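Local coordinates for protein telomeric DNA-binding factor trf1 (Schizosaccharomyces pombe, PDB 6K5S) that probably binds telomeric DNA and pairs with a second copy of itself through this all-helical domain of the TRF family, at residues A[18-21]-A[22-26]; A[89-92]-A[93-96]; A[148-151]-A[152-156]; A[176-179]-A[180-184]; A[200-203]-A[204-207]. All blocks are in the same frame, centred on the assembly; numbering follows the deposited sequence.

Contact 1. Residues A[18-21]-A[22-26]; sequences NIIL and SILGK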
loop_
_atom_site.group_PDB
_atom_site.type_symbol
_atom_site.label_atom_id
_atom_site.label_comp_id
_atom_site.label_asym_id
_atom_site.label_seq_id
_atom_site.Cartn_x
_atom_site.Cartn_y
_atom_site.Cartn_z
ATOM N N ASN A 18 -5.362 9.388 1.608
ATOM C CA ASN A 18 -6.686 9.713 2.134
ATOM C C ASN A 18 -6.808 9.312 3.605
ATOM O O ASN A 18 -7.337 10.071 4.424
ATOM C CB ASN A 18 -7.756 9.018 1.289
ATOM C CG ASN A 18 -7.919 9.634 -0.131
ATOM O OD1 ASN A 18 -7.574 10.787 -0.382
ATOM N ND2 ASN A 18 -8.505 8.862 -1.034
ATOM N N ILE A 19 -6.327 8.131 3.962
ATOM C CA ILE A 19 -6.412 7.704 5.355
ATOM C C ILE A 19 -5.610 8.652 6.249
ATOM O O ILE A 19 -6.076 9.085 7.310
ATOM C CB ILE A 19 -5.947 6.245 5.492
ATOM C CG1 ILE A 19 -6.946 5.311 4.788
ATOM C CG2 ILE A 19 -5.750 5.881 6.946
ATOM C CD1 ILE A 19 -6.430 3.872 4.595
ATOM N N ILE A 20 -4.392 8.997 5.823
ATOM C CA ILE A 20 -3.561 9.890 6.623
ATOM C C ILE A 20 -4.235 11.254 6.780
ATOM O O ILE A 20 -4.279 11.826 7.880
ATOM C CB ILE A 20 -2.162 10.000 5.981
ATOM C CG1 ILE A 20 -1.474 8.645 6.032
ATOM C CG2 ILE A 20 -1.329 11.118 6.638
ATOM C CD1 ILE A 20 -0.263 8.566 5.136
ATOM N N LEU A 21 -4.785 11.789 5.689
ATOM C CA LEU A 21 -5.416 13.101 5.763
ATOM C C LEU A 21 -6.604 13.089 6.715
ATOM O O LEU A 21 -6.816 14.044 7.471
ATOM C CB LEU A 21 -5.868 13.552 4.383
ATOM C CG LEU A 21 -4.663 13.997 3.567
ATOM C CD1 LEU A 21 -5.057 14.043 2.077
ATOM C CD2 LEU A 21 -4.166 15.325 4.085
ATOM N N SER A 22 -7.369 12.008 6.708
ATOM C CA SER A 22 -8.553 11.950 7.550
ATOM C C SER A 22 -8.212 11.599 8.992
ATOM O O SER A 22 -8.954 11.982 9.904
ATOM C CB SER A 22 -9.559 10.962 6.965
ATOM O OG SER A 22 -9.124 9.636 7.145
ATOM N N ILE A 23 -7.098 10.904 9.235
ATOM C CA ILE A 23 -6.666 10.712 10.615
ATOM C C ILE A 23 -6.084 12.007 11.170
ATOM O O ILE A 23 -6.523 12.503 12.217
ATOM C CB ILE A 23 -5.673 9.543 10.733
ATOM C CG1 ILE A 23 -6.376 8.211 10.504
ATOM C CG2 ILE A 23 -5.031 9.529 12.136
ATOM C CD1 ILE A 23 -5.429 7.008 10.561
ATOM N N LEU A 24 -5.107 12.587 10.465
ATOM C CA LEU A 24 -4.399 13.752 10.965
ATOM C C LEU A 24 -5.160 15.052 10.763
ATOM O O LEU A 24 -4.703 16.090 11.246
ATOM C CB LEU A 24 -3.037 13.878 10.316
ATOM C CG LEU A 24 -2.078 12.721 10.525
ATOM C CD1 LEU A 24 -0.864 13.048 9.754
ATOM C CD2 LEU A 24 -1.748 12.570 11.995
ATOM N N GLY A 25 -6.289 15.022 10.077
ATOM C CA GLY A 25 -7.132 16.190 9.974
ATOM C C GLY A 25 -8.199 16.288 11.035
ATOM O O GLY A 25 -9.025 17.198 10.980
ATOM N N LYS A 26 -8.215 15.371 12.006
ATOM C CA LYS A 26 -9.154 15.410 13.122
ATOM C C LYS A 26 -8.812 16.577 14.044
ATOM O O LYS A 26 -7.822 17.282 13.790
ATOM C CB LYS A 26 -9.119 14.083 13.879
ATOM C CG LYS A 26 -9.743 12.940 13.113
ATOM C CD LYS A 26 -9.458 11.626 13.804
ATOM C CE LYS A 26 -10.692 10.749 13.832
ATOM N NZ LYS A 26 -10.348 9.445 14.447
#

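Contact 2. Residues A[89-92]-A[93-96]; sequences IFLA and AVYG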
loop_
_atom_site.group_PDB
_atom_site.type_symbol
_atom_site.label_atom_id
_atom_site.label_comp_id
_atom_site.label_asym_id
_atom_site.label_seq_id
_atom_site.Cartn_x
_atom_site.Cartn_y
_atom_site.Cartn_z
ATOM N N ILE A 89 1.611 14.254 3.014
ATOM C CA ILE A 89 3.017 14.382 3.409
ATOM C C ILE A 89 3.218 15.615 4.280
ATOM O O ILE A 89 3.917 15.568 5.294
ATOM C CB ILE A 89 3.922 14.436 2.163
ATOM C CG1 ILE A 89 4.014 13.061 1.497
ATOM C CG2 ILE A 89 5.359 14.900 2.526
ATOM C CD1 ILE A 89 4.623 13.143 0.079
ATOM N N PHE A 90 2.636 16.750 3.873
ATOM C CA PHE A 90 2.824 17.988 4.624
ATOM C C PHE A 90 2.227 17.872 6.021
ATOM O O PHE A 90 2.867 18.254 7.014
ATOM C CB PHE A 90 2.196 19.154 3.869
ATOM C CG PHE A 90 2.655 20.502 4.343
ATOM C CD1 PHE A 90 2.101 21.076 5.482
ATOM C CD2 PHE A 90 3.627 21.210 3.637
ATOM C CE1 PHE A 90 2.513 22.325 5.918
ATOM C CE2 PHE A 90 4.047 22.461 4.081
ATOM C CZ PHE A 90 3.481 23.015 5.214
ATOM N N LEU A 91 1.016 17.314 6.115
ATOM C CA LEU A 91 0.349 17.184 7.403
ATOM C C LEU A 91 1.070 16.185 8.296
ATOM O O LEU A 91 1.191 16.403 9.511
ATOM C CB LEU A 91 -1.115 16.790 7.182
ATOM C CG LEU A 91 -2.054 16.804 8.387
ATOM C CD1 LEU A 91 -1.973 18.151 9.115
ATOM C CD2 LEU A 91 -3.468 16.515 7.930
ATOM N N ALA A 92 1.586 15.099 7.713
ATOM C CA ALA A 92 2.334 14.130 8.509
ATOM C C ALA A 92 3.651 14.723 8.981
ATOM O O ALA A 92 4.081 14.475 10.117
ATOM C CB ALA A 92 2.587 12.858 7.707
ATOM N N ALA A 93 4.313 15.506 8.119
ATOM C CA ALA A 93 5.510 16.230 8.549
ATOM C C ALA A 93 5.220 17.114 9.757
ATOM O O ALA A 93 5.991 17.128 10.730
ATOM C CB ALA A 93 6.075 17.084 7.408
ATOM N N VAL A 94 4.130 17.885 9.709
ATOM C CA VAL A 94 3.905 18.837 10.801
ATOM C C VAL A 94 3.447 18.141 12.078
ATOM O O VAL A 94 3.643 18.678 13.177
ATOM C CB VAL A 94 2.904 19.959 10.449
ATOM C CG1 VAL A 94 3.463 20.905 9.361
ATOM C CG2 VAL A 94 1.548 19.424 10.098
ATOM N N TYR A 95 2.867 16.950 11.979
ATOM C CA TYR A 95 2.573 16.163 13.170
ATOM C C TYR A 95 3.727 15.247 13.569
ATOM O O TYR A 95 3.609 14.519 14.561
ATOM C CB TYR A 95 1.291 15.357 12.958
ATOM C CG TYR A 95 0.055 16.100 13.383
ATOM C CD1 TYR A 95 -0.240 16.288 14.737
ATOM C CD2 TYR A 95 -0.807 16.636 12.450
ATOM C CE1 TYR A 95 -1.362 16.984 15.133
ATOM C CE2 TYR A 95 -1.935 17.324 12.835
ATOM C CZ TYR A 95 -2.210 17.493 14.185
ATOM O OH TYR A 95 -3.329 18.185 14.574
ATOM N N GLY A 96 4.829 15.250 12.825
ATOM C CA GLY A 96 6.007 14.494 13.200
ATOM C C GLY A 96 6.068 13.068 12.705
ATOM O O GLY A 96 7.068 12.383 12.970
#

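Contact 3. Residues A[148-151]-A[152-156]; sequences GDIL and NDLFP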
loop_
_atom_site.group_PDB
_atom_site.type_symbol
_atom_site.label_atom_id
_atom_site.label_comp_id
_atom_site.label_asym_id
_atom_site.label_seq_id
_atom_site.Cartn_x
_atom_site.Cartn_y
_atom_site.Cartn_z
ATOM N N GLY A 148 18.794 37.640 11.499
ATOM C CA GLY A 148 18.719 38.344 10.229
ATOM C C GLY A 148 18.819 37.427 9.027
ATOM O O GLY A 148 18.039 37.545 8.076
ATOM N N ASP A 149 19.771 36.487 9.056
ATOM C CA ASP A 149 19.943 35.556 7.939
ATOM C C ASP A 149 18.717 34.665 7.769
ATOM O O ASP A 149 18.245 34.421 6.645
ATOM C CB ASP A 149 21.187 34.684 8.151
ATOM C CG ASP A 149 22.473 35.476 8.151
ATOM O OD1 ASP A 149 22.424 36.713 7.917
ATOM O OD2 ASP A 149 23.535 34.851 8.395
ATOM N N ILE A 150 18.224 34.123 8.876
ATOM C CA ILE A 150 17.035 33.278 8.834
ATOM C C ILE A 150 15.867 34.037 8.228
ATOM O O ILE A 150 15.156 33.539 7.340
ATOM C CB ILE A 150 16.697 32.776 10.249
ATOM C CG1 ILE A 150 17.942 32.142 10.856
ATOM C CG2 ILE A 150 15.497 31.854 10.195
ATOM C CD1 ILE A 150 17.666 31.222 11.956
ATOM N N LEU A 151 15.670 35.264 8.687
ATOM C CA LEU A 151 14.494 36.011 8.275
ATOM C C LEU A 151 14.568 36.384 6.806
ATOM O O LEU A 151 13.542 36.382 6.116
ATOM C CB LEU A 151 14.323 37.247 9.147
ATOM C CG LEU A 151 13.740 36.947 10.519
ATOM C CD1 LEU A 151 13.927 38.107 11.511
ATOM C CD2 LEU A 151 12.246 36.605 10.376
ATOM N N ASN A 152 15.768 36.707 6.306
ATOM C CA ASN A 152 15.893 37.081 4.903
ATOM C C ASN A 152 15.645 35.887 3.996
ATOM O O ASN A 152 15.167 36.057 2.869
ATOM C CB ASN A 152 17.272 37.693 4.626
ATOM C CG ASN A 152 17.378 39.145 5.081
ATOM O OD1 ASN A 152 16.380 39.796 5.415
ATOM N ND2 ASN A 152 18.606 39.654 5.118
ATOM N N ASP A 153 15.934 34.670 4.470
ATOM C CA ASP A 153 15.580 33.484 3.698
ATOM C C ASP A 153 14.080 33.243 3.730
ATOM O O ASP A 153 13.475 32.910 2.704
ATOM C CB ASP A 153 16.302 32.252 4.241
ATOM C CG ASP A 153 17.771 32.255 3.924
ATOM O OD1 ASP A 153 18.230 33.158 3.185
ATOM O OD2 ASP A 153 18.466 31.355 4.422
ATOM N N LEU A 154 13.466 33.395 4.902
ATOM C CA LEU A 154 12.074 32.997 5.044
ATOM C C LEU A 154 11.106 34.056 4.546
ATOM O O LEU A 154 9.988 33.715 4.158
ATOM C CB LEU A 154 11.774 32.675 6.501
ATOM C CG LEU A 154 12.298 31.313 6.941
ATOM C CD1 LEU A 154 12.137 31.201 8.443
ATOM C CD2 LEU A 154 11.580 30.172 6.213
ATOM N N PHE A 155 11.504 35.326 4.577
ATOM C CA PHE A 155 10.669 36.454 4.175
ATOM C C PHE A 155 11.465 37.259 3.157
ATOM O O PHE A 155 11.937 38.369 3.450
ATOM C CB PHE A 155 10.296 37.331 5.372
ATOM C CG PHE A 155 9.470 36.640 6.420
ATOM C CD1 PHE A 155 8.086 36.659 6.349
ATOM C CD2 PHE A 155 10.068 36.010 7.500
ATOM C CE1 PHE A 155 7.311 36.029 7.311
ATOM C CE2 PHE A 155 9.287 35.373 8.466
ATOM C CZ PHE A 155 7.907 35.392 8.370
ATOM N N PRO A 156 11.635 36.728 1.949
ATOM C CA PRO A 156 12.647 37.266 1.039
ATOM C C PRO A 156 12.141 38.508 0.319
ATOM O O PRO A 156 10.951 38.812 0.301
ATOM C CB PRO A 156 12.893 36.109 0.068
ATOM C CG PRO A 156 11.593 35.360 0.039
ATOM C CD PRO A 156 10.902 35.587 1.358
HETATM O O HOH W 1 19.983 34.383 4.833
#

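Contact 4. Residues A[176-179]-A[180-184]; sequences TYVE and KQIIE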
loop_
_atom_site.group_PDB
_atom_site.type_symbol
_atom_site.label_atom_id
_atom_site.label_comp_id
_atom_site.label_asym_id
_atom_site.label_seq_id
_atom_site.Cartn_x
_atom_site.Cartn_y
_atom_site.Cartn_z
ATOM N N THR A 176 -1.645 40.074 -8.279
ATOM C CA THR A 176 -3.041 40.082 -7.866
ATOM C C THR A 176 -3.190 40.776 -6.515
ATOM O O THR A 176 -2.214 41.041 -5.810
ATOM C CB THR A 176 -3.610 38.658 -7.796
ATOM O OG1 THR A 176 -3.126 38.000 -6.617
ATOM C CG2 THR A 176 -3.211 37.857 -9.023
ATOM N N TYR A 177 -4.440 41.081 -6.157
ATOM C CA TYR A 177 -4.692 41.760 -4.891
ATOM C C TYR A 177 -4.252 40.895 -3.715
ATOM O O TYR A 177 -3.558 41.370 -2.810
ATOM C CB TYR A 177 -6.175 42.130 -4.781
ATOM C CG TYR A 177 -6.584 42.722 -3.440
ATOM C CD1 TYR A 177 -6.375 44.071 -3.156
ATOM C CD2 TYR A 177 -7.203 41.936 -2.469
ATOM C CE1 TYR A 177 -6.760 44.616 -1.939
ATOM C CE2 TYR A 177 -7.588 42.472 -1.249
ATOM C CZ TYR A 177 -7.364 43.810 -0.992
ATOM O OH TYR A 177 -7.747 44.343 0.219
ATOM N N VAL A 178 -4.631 39.614 -3.724
ATOM C CA VAL A 178 -4.221 38.697 -2.661
ATOM C C VAL A 178 -2.702 38.631 -2.570
ATOM O O VAL A 178 -2.121 38.694 -1.480
ATOM C CB VAL A 178 -4.832 37.304 -2.896
ATOM C CG1 VAL A 178 -4.170 36.263 -2.009
ATOM C CG2 VAL A 178 -6.332 37.340 -2.652
ATOM N N GLU A 179 -2.035 38.525 -3.722
ATOM C CA GLU A 179 -0.578 38.429 -3.733
ATOM C C GLU A 179 0.064 39.647 -3.071
ATOM O O GLU A 179 0.958 39.510 -2.222
ATOM C CB GLU A 179 -0.082 38.249 -5.167
ATOM C CG GLU A 179 -0.141 36.796 -5.664
ATOM C CD GLU A 179 -0.068 36.677 -7.184
ATOM O OE1 GLU A 179 0.023 37.723 -7.876
ATOM O OE2 GLU A 179 -0.104 35.534 -7.693
ATOM N N LYS A 180 -0.392 40.853 -3.429
ATOM C CA LYS A 180 0.179 42.045 -2.810
ATOM C C LYS A 180 -0.190 42.150 -1.338
ATOM O O LYS A 180 0.616 42.640 -0.540
ATOM C CB LYS A 180 -0.247 43.300 -3.577
ATOM C CG LYS A 180 0.018 43.179 -5.067
ATOM C CD LYS A 180 -0.271 44.463 -5.847
ATOM C CE LYS A 180 -1.713 44.499 -6.320
ATOM N NZ LYS A 180 -2.593 45.005 -5.227
ATOM N N GLN A 181 -1.371 41.669 -0.947
ATOM C CA GLN A 181 -1.701 41.626 0.476
ATOM C C GLN A 181 -0.766 40.686 1.236
ATOM O O GLN A 181 -0.350 40.983 2.369
ATOM C CB GLN A 181 -3.154 41.200 0.669
ATOM C CG GLN A 181 -4.151 42.316 0.463
ATOM C CD GLN A 181 -3.838 43.509 1.334
ATOM O OE1 GLN A 181 -3.672 43.372 2.549
ATOM N NE2 GLN A 181 -3.743 44.686 0.721
ATOM N N ILE A 182 -0.440 39.534 0.639
ATOM C CA ILE A 182 0.480 38.604 1.290
ATOM C C ILE A 182 1.850 39.243 1.454
ATOM O O ILE A 182 2.454 39.200 2.533
ATOM C CB ILE A 182 0.576 37.287 0.502
ATOM C CG1 ILE A 182 -0.773 36.580 0.472
ATOM C CG2 ILE A 182 1.636 36.392 1.124
ATOM C CD1 ILE A 182 -0.809 35.451 -0.539
ATOM N N ILE A 183 2.369 39.841 0.380
ATOM C CA ILE A 183 3.665 40.498 0.479
ATOM C C ILE A 183 3.650 41.530 1.601
ATOM O O ILE A 183 4.581 41.601 2.415
ATOM C CB ILE A 183 4.052 41.121 -0.870
ATOM C CG1 ILE A 183 4.229 40.016 -1.909
ATOM C CG2 ILE A 183 5.343 41.913 -0.738
ATOM C CD1 ILE A 183 4.639 40.517 -3.225
ATOM N N GLU A 184 2.573 42.312 1.692
ATOM C CA GLU A 184 2.505 43.337 2.728
ATOM C C GLU A 184 2.384 42.715 4.115
ATOM O O GLU A 184 3.061 43.158 5.055
ATOM C CB GLU A 184 1.344 44.288 2.449
ATOM C CG GLU A 184 1.261 45.472 3.392
ATOM C CD GLU A 184 0.384 46.583 2.836
ATOM O OE1 GLU A 184 0.153 46.600 1.606
ATOM O OE2 GLU A 184 -0.079 47.432 3.627
#

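Contact 5. Residues A[200-203]-A[204-207]; sequences EALN and EVYP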
loop_
_atom_site.group_PDB
_atom_site.type_symbol
_atom_site.label_atom_id
_atom_site.label_comp_id
_atom_site.label_asym_id
_atom_site.label_seq_id
_atom_site.Cartn_x
_atom_site.Cartn_y
_atom_site.Cartn_z
ATOM N N GLU A 200 13.403 34.633 22.682
ATOM C CA GLU A 200 13.040 33.314 23.181
ATOM C C GLU A 200 11.558 33.221 23.535
ATOM O O GLU A 200 11.012 32.114 23.638
ATOM C CB GLU A 200 13.920 32.975 24.382
ATOM C CG GLU A 200 15.431 33.239 24.138
ATOM C CD GLU A 200 15.893 34.621 24.615
ATOM O OE1 GLU A 200 16.442 34.708 25.742
ATOM O OE2 GLU A 200 15.726 35.622 23.867
ATOM N N ALA A 201 10.886 34.351 23.698
ATOM C CA ALA A 201 9.460 34.361 23.996
ATOM C C ALA A 201 8.586 34.182 22.765
ATOM O O ALA A 201 7.357 34.108 22.908
ATOM C CB ALA A 201 9.070 35.674 24.686
ATOM N N LEU A 202 9.167 34.132 21.565
ATOM C CA LEU A 202 8.329 34.165 20.369
ATOM C C LEU A 202 7.417 32.944 20.285
ATOM O O LEU A 202 6.294 33.041 19.783
ATOM C CB LEU A 202 9.199 34.298 19.119
ATOM C CG LEU A 202 9.501 35.771 18.791
ATOM C CD1 LEU A 202 10.490 35.902 17.635
ATOM C CD2 LEU A 202 8.232 36.576 18.514
ATOM N N ASN A 203 7.847 31.804 20.813
ATOM C CA ASN A 203 6.985 30.633 20.719
ATOM C C ASN A 203 5.783 30.717 21.651
ATOM O O ASN A 203 4.790 30.024 21.422
ATOM C CB ASN A 203 7.779 29.374 21.011
ATOM C CG ASN A 203 8.408 29.398 22.375
ATOM O OD1 ASN A 203 8.036 30.199 23.235
ATOM N ND2 ASN A 203 9.377 28.520 22.586
ATOM N N GLU A 204 5.852 31.518 22.719
ATOM C CA GLU A 204 4.638 31.768 23.483
ATOM C C GLU A 204 3.721 32.713 22.720
ATOM O O GLU A 204 2.498 32.550 22.734
ATOM C CB GLU A 204 4.988 32.322 24.865
ATOM C CG GLU A 204 5.776 31.339 25.729
ATOM C CD GLU A 204 5.856 31.766 27.184
ATOM O OE1 GLU A 204 6.910 31.543 27.828
ATOM O OE2 GLU A 204 4.865 32.341 27.684
ATOM N N VAL A 205 4.309 33.674 22.004
ATOM C CA VAL A 205 3.546 34.636 21.214
ATOM C C VAL A 205 2.910 33.975 19.989
ATOM O O VAL A 205 1.781 34.299 19.601
ATOM C CB VAL A 205 4.480 35.791 20.810
ATOM C CG1 VAL A 205 3.895 36.557 19.698
ATOM C CG2 VAL A 205 4.764 36.693 21.999
ATOM N N TYR A 206 3.638 33.076 19.327
ATOM C CA TYR A 206 3.119 32.329 18.185
ATOM C C TYR A 206 3.221 30.852 18.546
ATOM O O TYR A 206 4.129 30.146 18.073
ATOM C CB TYR A 206 3.883 32.667 16.905
ATOM C CG TYR A 206 3.825 34.135 16.518
ATOM C CD1 TYR A 206 2.704 34.676 15.903
ATOM C CD2 TYR A 206 4.907 34.967 16.757
ATOM C CE1 TYR A 206 2.664 36.016 15.536
ATOM C CE2 TYR A 206 4.880 36.300 16.403
ATOM C CZ TYR A 206 3.757 36.824 15.802
ATOM O OH TYR A 206 3.757 38.159 15.461
ATOM N N PRO A 207 2.320 30.356 19.403
ATOM C CA PRO A 207 2.437 28.978 19.887
ATOM C C PRO A 207 2.260 27.964 18.766
ATOM O O PRO A 207 1.486 28.161 17.826
ATOM C CB PRO A 207 1.305 28.867 20.921
ATOM C CG PRO A 207 0.279 29.853 20.456
ATOM C CD PRO A 207 1.089 31.010 19.892
#

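Contact 1. Residues A[18-21]-A[22-26]
The closing turns of helix 10-24 set Ile19 against Ile23 and Ile20 against Leu24, each pair one turn apart along the helix. Ile19 CG2 meets Ile23 CD1 at 3.8 Å, and Ile20 CG2 meets Leu24 CD1 at 3.7 Å; within each pair the side chains run side by side and point the same way. Ile20 places CG2 for this by turning CG1 beside its own backbone N (chi1 -65°), which leaves CG2 on the carbonyl side, facing the next turn. Ile19 O is gripped twice: Ile23 N gives it the regular helical bond of 2.8 Å, and Ser22 OG adds a second at 3.1 Å, coming from the flank of the carbonyl and tilted out of its plane. The buried Ser22 hydroxyl thus spends its proton on the helix's own backbone. At the C-terminal end Gly25 N bonds weakly to Leu21 O, with a bent N-H. Outside these turns, Ile20 faces Val49, Met50 and Phe53 of helix 41-60, Leu21 and Leu24 press on helix 76-94, and Ile19 and Ile23 pack on Leu9 and Leu3 of the second subunit.

Contact 2. Residues A[89-92]-A[93-96]
Leu91 and Tyr95 pack one turn apart at the C-terminal end of helix 76-94, which closes in a Schellman motif at Gly96. Leu91 CD1 comes to the rim of the tyrosine ring, in its plane and 3.8 Å from Tyr95 CE2, so the methyl meets an edge and covers neither face. Leucine and ring lie side by side and point the same way. Leu91 brings its branch here with CG opposite the backbone N (chi1 -171°), swung toward the following turn. The same methyl lies 3.9 Å from Val94 CG2. Phe90 and Val94 cross obliquely, with Phe90 CE1 3.8 Å from Val94 CG1.

Behind these side chains runs the backbone ladder. Ala93 N, Val94 N and Tyr95 N bond to Ile89 O, Phe90 O and Leu91 O, the last at 3.0 Å. Gly96 then turns to positive phi (89°), and its N bonds back to Ala93 O at 3.0 Å, completing the reversal that lets the chain leave the helix.

Further out, Phe90 meets the ring of Phe113 edge-to-face and packs on helix 102-113, where Val94 also touches Leu105. On the Leu91 side, Leu21 and Leu24 of helix 10-24 close in, while Tyr95 reaches Val28, Ala31 and Ser32 of helix 28-36. The fit is tight at Val94, whose CG2 sits between its own N and carbonyl carbon and stands only 3.1 Å from Leu91 O.

Contact 3. Residues A[148-151]-A[152-156]
Leu151 and Phe155 make a one-turn aliphatic-aromatic contact where the short helix 147-154 ends, its apolar side turned inward and its polar side toward solvent. Leu151 CD2 approaches the phenyl ring at an oblique angle, 3.7 Å from Phe155 CD2. Leu151 O stands at the ring edge, in the ring plane, and takes the last helical bond from Phe155 N at 2.8 Å; with phi and psi of -127° and 72° Phe155 then leaves the helix. One residue earlier, Ile150 CG2 runs beside Leu154 CD1 at 3.8 Å, and Ile150 O receives Leu154 N in the carbonyl plane. Asp153 N divides itself, bonding to Asp149 O at 3.2 Å and weakly to Ile150 O.

On the outer side a water donates to Asp153 OD1 at 2.7 Å and lies very close to Asp149 O, an apparent bridge from side chain to backbone whose second leg is doubtfully short. The other carboxylate oxygen, Asp153 OD2, forms a salt bridge with Arg145, so each carboxylate oxygen has a partner. Asn152 lays its amide near Gly148 O and takes a hydrogen bond on OD1 from Lys190.

An alanine in place of Phe155 takes away the ring beside Leu151 CD2 and would probably open a gap between this helix end and helix 177-195. That helix supplies Leu193 and Ala194 against Leu151 and Arg189 and Leu193 against Phe155, while Ile150 packs on Tyr136, Ala139 and Met140 of helix 122-141.

Contact 4. Residues A[176-179]-A[180-184]
Thr176, the N-cap of helix 177-195, offers its carbonyl to the first turn: Lys180 N bonds to Thr176 O at 3.0 Å, and the lysine chain, bent at chi3 and chi4, folds back over that carbonyl, with Lys180 CG 3.2 Å from Thr176 O. The threonine also forms a capping box with Glu179. Thr176 OG1 accepts from Glu179 N at 3.1 Å, and Thr176 N returns a nearly straight bond of 2.9 Å to Glu179 OE1, meeting that oxygen from above the carboxylate plane.

Next comes Tyr177, whose ring swings toward the following turn because CG stands opposite the backbone N (chi1 174°). Gln181 CG lies over one ring face in a CH-pi contact, 4.0 Å from the Tyr177 ring centroid and offset toward the rim. The bend of Gln181 at chi2 (-54°) brings its amide back near the phenol end, the two planes 31° apart. A serine in place of Gln181 has no CG to lay over the ring, and the Tyr177 ring is likely to be freer to turn. Val178 follows, its CG1 3.8 Å from Ile182 CD1, and Val178 O takes Ile182 N.

Glu179 ends the segment. Its O receives Ile183 N, and the buried Glu179, whose side chain packs on Phe163, makes a salt bridge from OE1 to Arg167. Held by Thr176 N and Arg167 at the helix start, a negative carboxylate would probably be favoured also by the positive end of the helix dipole.

Contact 5. Residues A[200-203]-A[204-207]
Leu202 and Tyr206 supply the apolar part of this short helical turn. Leu202 CD2 lies at the ring edge, in the ring plane, 4.0 Å from Tyr206 CE2, the two side chains side by side and pointing the same way. Val205 adds its CG1 over one face of the same ring, 3.4 Å above the Tyr206 ring plane and offset toward the rim, so the tyrosine has a neighbour at an edge and another over a face.

Among the backbone bonds, Ala201 O has two donors. It accepts Val205 N at 3.2 Å, within the carbonyl plane, and more weakly Glu204 N at 3.0 Å. Tyr206 N then reaches Leu202 O at 2.7 Å, nearly along the C=O axis, and this bond closes the helix.

A C-H contact follows. Pro207 has no N-H to offer, and Asn203 O is met instead by Pro207 CA at 3.0 Å.

Among the polar side chains, Asn203 CG occupies the crowded position between backbone N and carbonyl carbon (chi1 59°). This turns OD1 back toward the Glu204 backbone N, without the angle of a hydrogen bond, and leaves Glu204 CG 3.6 Å from Asn203 OD1.

Leu202 and Tyr206 face inward onto Leu193 of helix 177-195 and onto helix 122-141, where Gln134 bonds to Tyr206 O. Tyr206 leaves helical angles (psi 76°) and Pro207 follows as N-cap of helix 208-222; the whole is a single helical turn broken before a proline, a link between two longer helices.

Along the chain the five contacts come strictly in series: none nests in or crosses another, and each joins neighbouring turns without closing a long loop. Contact 1 ends helix 10-24 and contact 2 ends helix 76-94; these two touch, Leu24 O lying 3.4 Å from Tyr95 CE2, and so tie the two helix ends together, with the second subunit beside contact 1. Contact 3 finishes helix 147-154, contact 4 starts helix 177-195, and contact 5 forms the turn between that helix and helix 208-222. Contacts 3 and 5 both pack on Leu193 and Tyr136, although their nearest atoms are about 7 Å apart. Contacts 3 and 4 lie across the chain's centre from contact 1.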